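Local atomic coordinates of putative monooxygenase Rv0793 (Mycobacterium tuberculosis, PDB entry 1Y0H), a protein that is a putative monooxygenase that might take part in antibiotic biosynthesis or scavenge reactive oxygen species. Residues 60-65 and 91-96. Numbering follows the deposited sequence.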
ATOM      1  N   ARG A  60      -4.778   7.364  12.246  1.00 11.42           N
ATOM      2  CA  ARG A  60      -5.429   8.662  12.291  1.00 12.00           C
ATOM      3  C   ARG A  60      -4.420   9.800  12.457  1.00 11.66           C
ATOM      4  O   ARG A  60      -4.725  10.948  12.149  1.00 12.52           O
ATOM      5  CB  ARG A  60      -6.491   8.683  13.397  1.00 12.81           C
ATOM      6  CG  ARG A  60      -7.499   7.541  13.232  1.00 15.55           C
ATOM      7  CD  ARG A  60      -8.851   7.773  13.902  1.00 21.64           C
ATOM      8  NE  ARG A  60      -9.889   7.070  13.140  1.00 25.98           N
ATOM      9  CZ  ARG A  60     -10.208   5.784  13.283  1.00 27.12           C
ATOM     10  NH1 ARG A  60      -9.596   5.023  14.182  1.00 27.69           N
ATOM     11  NH2 ARG A  60     -11.156   5.256  12.521  1.00 28.18           N
ATOM     12  N   SER A  61      -3.221   9.473  12.933  1.00 11.40           N
ATOM     13  CA  SER A  61      -2.161  10.472  13.156  1.00 11.38           C
ATOM     14  C   SER A  61      -0.822   9.755  13.234  1.00 11.60           C
ATOM     15  O   SER A  61      -0.780   8.543  13.441  1.00 11.75           O
ATOM     16  CB  SER A  61      -2.405  11.235  14.470  1.00 11.24           C
ATOM     17  OG  SER A  61      -2.199  10.401  15.605  1.00 11.59           O
ATOM     18  N   ARG A  62       0.273  10.499  13.073  1.00 12.06           N
ATOM     19  CA  ARG A  62       1.592   9.923  13.302  1.00 12.66           C
ATOM     20  C   ARG A  62       1.752   9.477  14.756  1.00 12.72           C
ATOM     21  O   ARG A  62       2.414   8.466  15.032  1.00 12.52           O
ATOM     22  CB  ARG A  62       2.707  10.901  12.913  1.00 13.25           C
ATOM     23  CG  ARG A  62       4.094  10.419  13.279  1.00 16.16           C
ATOM     24  CD  ARG A  62       4.471   9.117  12.552  1.00 20.32           C
ATOM     25  NE  ARG A  62       5.647   8.504  13.171  1.00 24.54           N
ATOM     26  CZ  ARG A  62       6.844   8.423  12.591  1.00 28.77           C
ATOM     27  NH1 ARG A  62       7.030   8.896  11.360  1.00 30.07           N
ATOM     28  NH2 ARG A  62       7.854   7.856  13.240  1.00 28.84           N
ATOM     29  N   ILE A  63       1.149  10.235  15.678  1.00 12.02           N
ATOM     30  CA  ILE A  63       1.137   9.890  17.099  1.00 12.14           C
ATOM     31  C   ILE A  63       0.552   8.484  17.293  1.00 11.54           C
ATOM     32  O   ILE A  63       1.082   7.700  18.059  1.00 12.34           O
ATOM     33  CB  ILE A  63       0.345  10.924  17.919  1.00 11.81           C
ATOM     34  CG1 ILE A  63       1.109  12.257  17.924  1.00 11.45           C
ATOM     35  CG2 ILE A  63       0.097  10.453  19.341  1.00 13.46           C
ATOM     36  CD1 ILE A  63       0.205  13.454  18.035  1.00 13.30           C
ATOM     37  N   ALA A  64      -0.524   8.188  16.567  1.00 11.73           N
ATOM     38  CA  ALA A  64      -1.176   6.875  16.635  1.00 10.94           C
ATOM     39  C   ALA A  64      -0.264   5.758  16.150  1.00 11.57           C
ATOM     40  O   ALA A  64      -0.293   4.658  16.700  1.00 11.53           O
ATOM     41  CB  ALA A  64      -2.488   6.875  15.839  1.00 11.46           C
ATOM     42  N   LEU A  65       0.523   6.042  15.113  1.00 11.14           N
ATOM     43  CA  LEU A  65       1.521   5.080  14.613  1.00 11.02           C
ATOM     44  C   LEU A  65       2.589   4.851  15.677  1.00 11.76           C
ATOM     45  O   LEU A  65       3.041   3.736  15.873  1.00 11.47           O
ATOM     46  CB  LEU A  65       2.152   5.571  13.307  1.00 11.05           C
ATOM     47  CG  LEU A  65       3.303   4.735  12.755  1.00 11.18           C
ATOM     48  CD1 LEU A  65       2.801   3.317  12.513  1.00 10.50           C
ATOM     49  CD2 LEU A  65       3.853   5.359  11.478  1.00 11.77           C
ATOM     50  N   VAL A  91       9.569  -1.573   5.008  1.00 14.00           N
ATOM     51  CA  VAL A  91       8.545  -0.696   5.577  1.00 14.36           C
ATOM     52  C   VAL A  91       8.629   0.686   4.962  1.00 14.76           C
ATOM     53  O   VAL A  91       9.693   1.298   4.954  1.00 15.28           O
ATOM     54  CB  VAL A  91       8.689  -0.571   7.123  1.00 14.90           C
ATOM     55  CG1 VAL A  91       7.713   0.453   7.695  1.00 16.26           C
ATOM     56  CG2 VAL A  91       8.494  -1.920   7.794  1.00 15.74           C
ATOM     57  N   THR A  92       7.498   1.165   4.457  1.00 14.36           N
ATOM     58  CA  THR A  92       7.405   2.531   3.953  1.00 15.39           C
ATOM     59  C   THR A  92       6.325   3.292   4.678  1.00 14.55           C
ATOM     60  O   THR A  92       5.177   2.861   4.730  1.00 14.38           O
ATOM     61  CB  THR A  92       7.122   2.540   2.441  1.00 15.32           C
ATOM     62  OG1 THR A  92       8.125   1.763   1.777  1.00 18.93           O
ATOM     63  CG2 THR A  92       7.142   3.965   1.893  1.00 17.75           C
ATOM     64  N   VAL A  93       6.699   4.437   5.244  1.00 13.91           N
ATOM     65  CA  VAL A  93       5.700   5.315   5.851  1.00 14.53           C
ATOM     66  C   VAL A  93       5.236   6.316   4.806  1.00 14.85           C
ATOM     67  O   VAL A  93       6.061   6.871   4.073  1.00 15.01           O
ATOM     68  CB  VAL A  93       6.249   6.005   7.118  1.00 15.03           C
ATOM     69  CG1 VAL A  93       5.239   7.017   7.691  1.00 15.84           C
ATOM     70  CG2 VAL A  93       6.630   4.946   8.158  1.00 15.68           C
ATOM     71  N   LEU A  94       3.921   6.529   4.744  1.00 14.77           N
ATOM     72  CA  LEU A  94       3.292   7.316   3.688  1.00 15.66           C
ATOM     73  C   LEU A  94       2.476   8.491   4.214  1.00 16.06           C
ATOM     74  O   LEU A  94       1.734   8.357   5.191  1.00 17.08           O
ATOM     75  CB  LEU A  94       2.387   6.429   2.835  1.00 15.73           C
ATOM     76  CG  LEU A  94       3.000   5.190   2.167  1.00 15.92           C
ATOM     77  CD1 LEU A  94       1.879   4.323   1.601  1.00 16.00           C
ATOM     78  CD2 LEU A  94       3.967   5.597   1.067  1.00 16.53           C
ATOM     79  N   ALA A  95       2.618   9.629   3.543  1.00 16.34           N
ATOM     80  CA  ALA A  95       1.801  10.812   3.823  1.00 16.61           C
ATOM     81  C   ALA A  95       0.749  10.963   2.729  1.00 17.61           C
ATOM     82  O   ALA A  95       1.101  11.033   1.552  1.00 17.27           O
ATOM     83  CB  ALA A  95       2.681  12.059   3.895  1.00 17.13           C
ATOM     84  N   PRO A  96      -0.545  10.988   3.106  1.00 18.18           N
ATOM     85  CA  PRO A  96      -1.604  11.125   2.108  1.00 18.48           C
ATOM     86  C   PRO A  96      -1.464  12.408   1.312  1.00 18.82           C
ATOM     87  O   PRO A  96      -1.119  13.449   1.874  1.00 19.24           O
ATOM     88  CB  PRO A  96      -2.890  11.156   2.938  1.00 18.91           C
ATOM     89  CG  PRO A  96      -2.545  10.537   4.235  1.00 19.49           C
ATOM     90  CD  PRO A  96      -1.086  10.852   4.470  1.00 18.58           C
TER
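Of residues 91-96, V93 alone touches residues 60-65, and it does so with both methyls. CD2 of L65 rests across the pair, 4.3 Å from V93 CG2 and 4.4 Å from V93 CG1. CG1 is also the methyl nearest the guanidinium of R62, 4.5 Å from NH1. The approach to the guanidinium is oblique and, at that distance, loose; the whole contact buries just 83 Å². Both V93 and L65 send their side chains toward the opposite segment. In the leucine, chi1 at 174° and chi2 at 59° turn CD1 aside and extend CD2 anti to CA, which makes CD2 the methyl that meets the valine. L65 is buried: apart from V93 it touches V6 and V8 of strand 6-12 and Y59 at the end of strand 53-59.

R62 arrives differently. Its CB does not aim at the strand; the chain runs out extended at chi1, bends at chi2 (62°), then straightens again, so that only the far end draws near V93. Its charge is engaged along the helix, where NE forms a salt bridge with D66, one turn on. R69 lies close to NH2, a like charge that the carboxylate of D66 may partly offset.

The helix itself starts at S61, the N-cap, whose OG accepts from A64 N at 2.9 Å. On strand 90-96, L94, A95 and P96 pair antiparallel with a strand of the second subunit, and V93 also packs on A48 of that subunit. Here the start of helix 62-69 packs through L65 on the sheet's inner strands and meets outer strand 90-96 through V93, the helix-on-sheet layering of the ferredoxin-like fold in the dimeric alpha+beta barrel family of antibiotic biosynthesis monooxygenases.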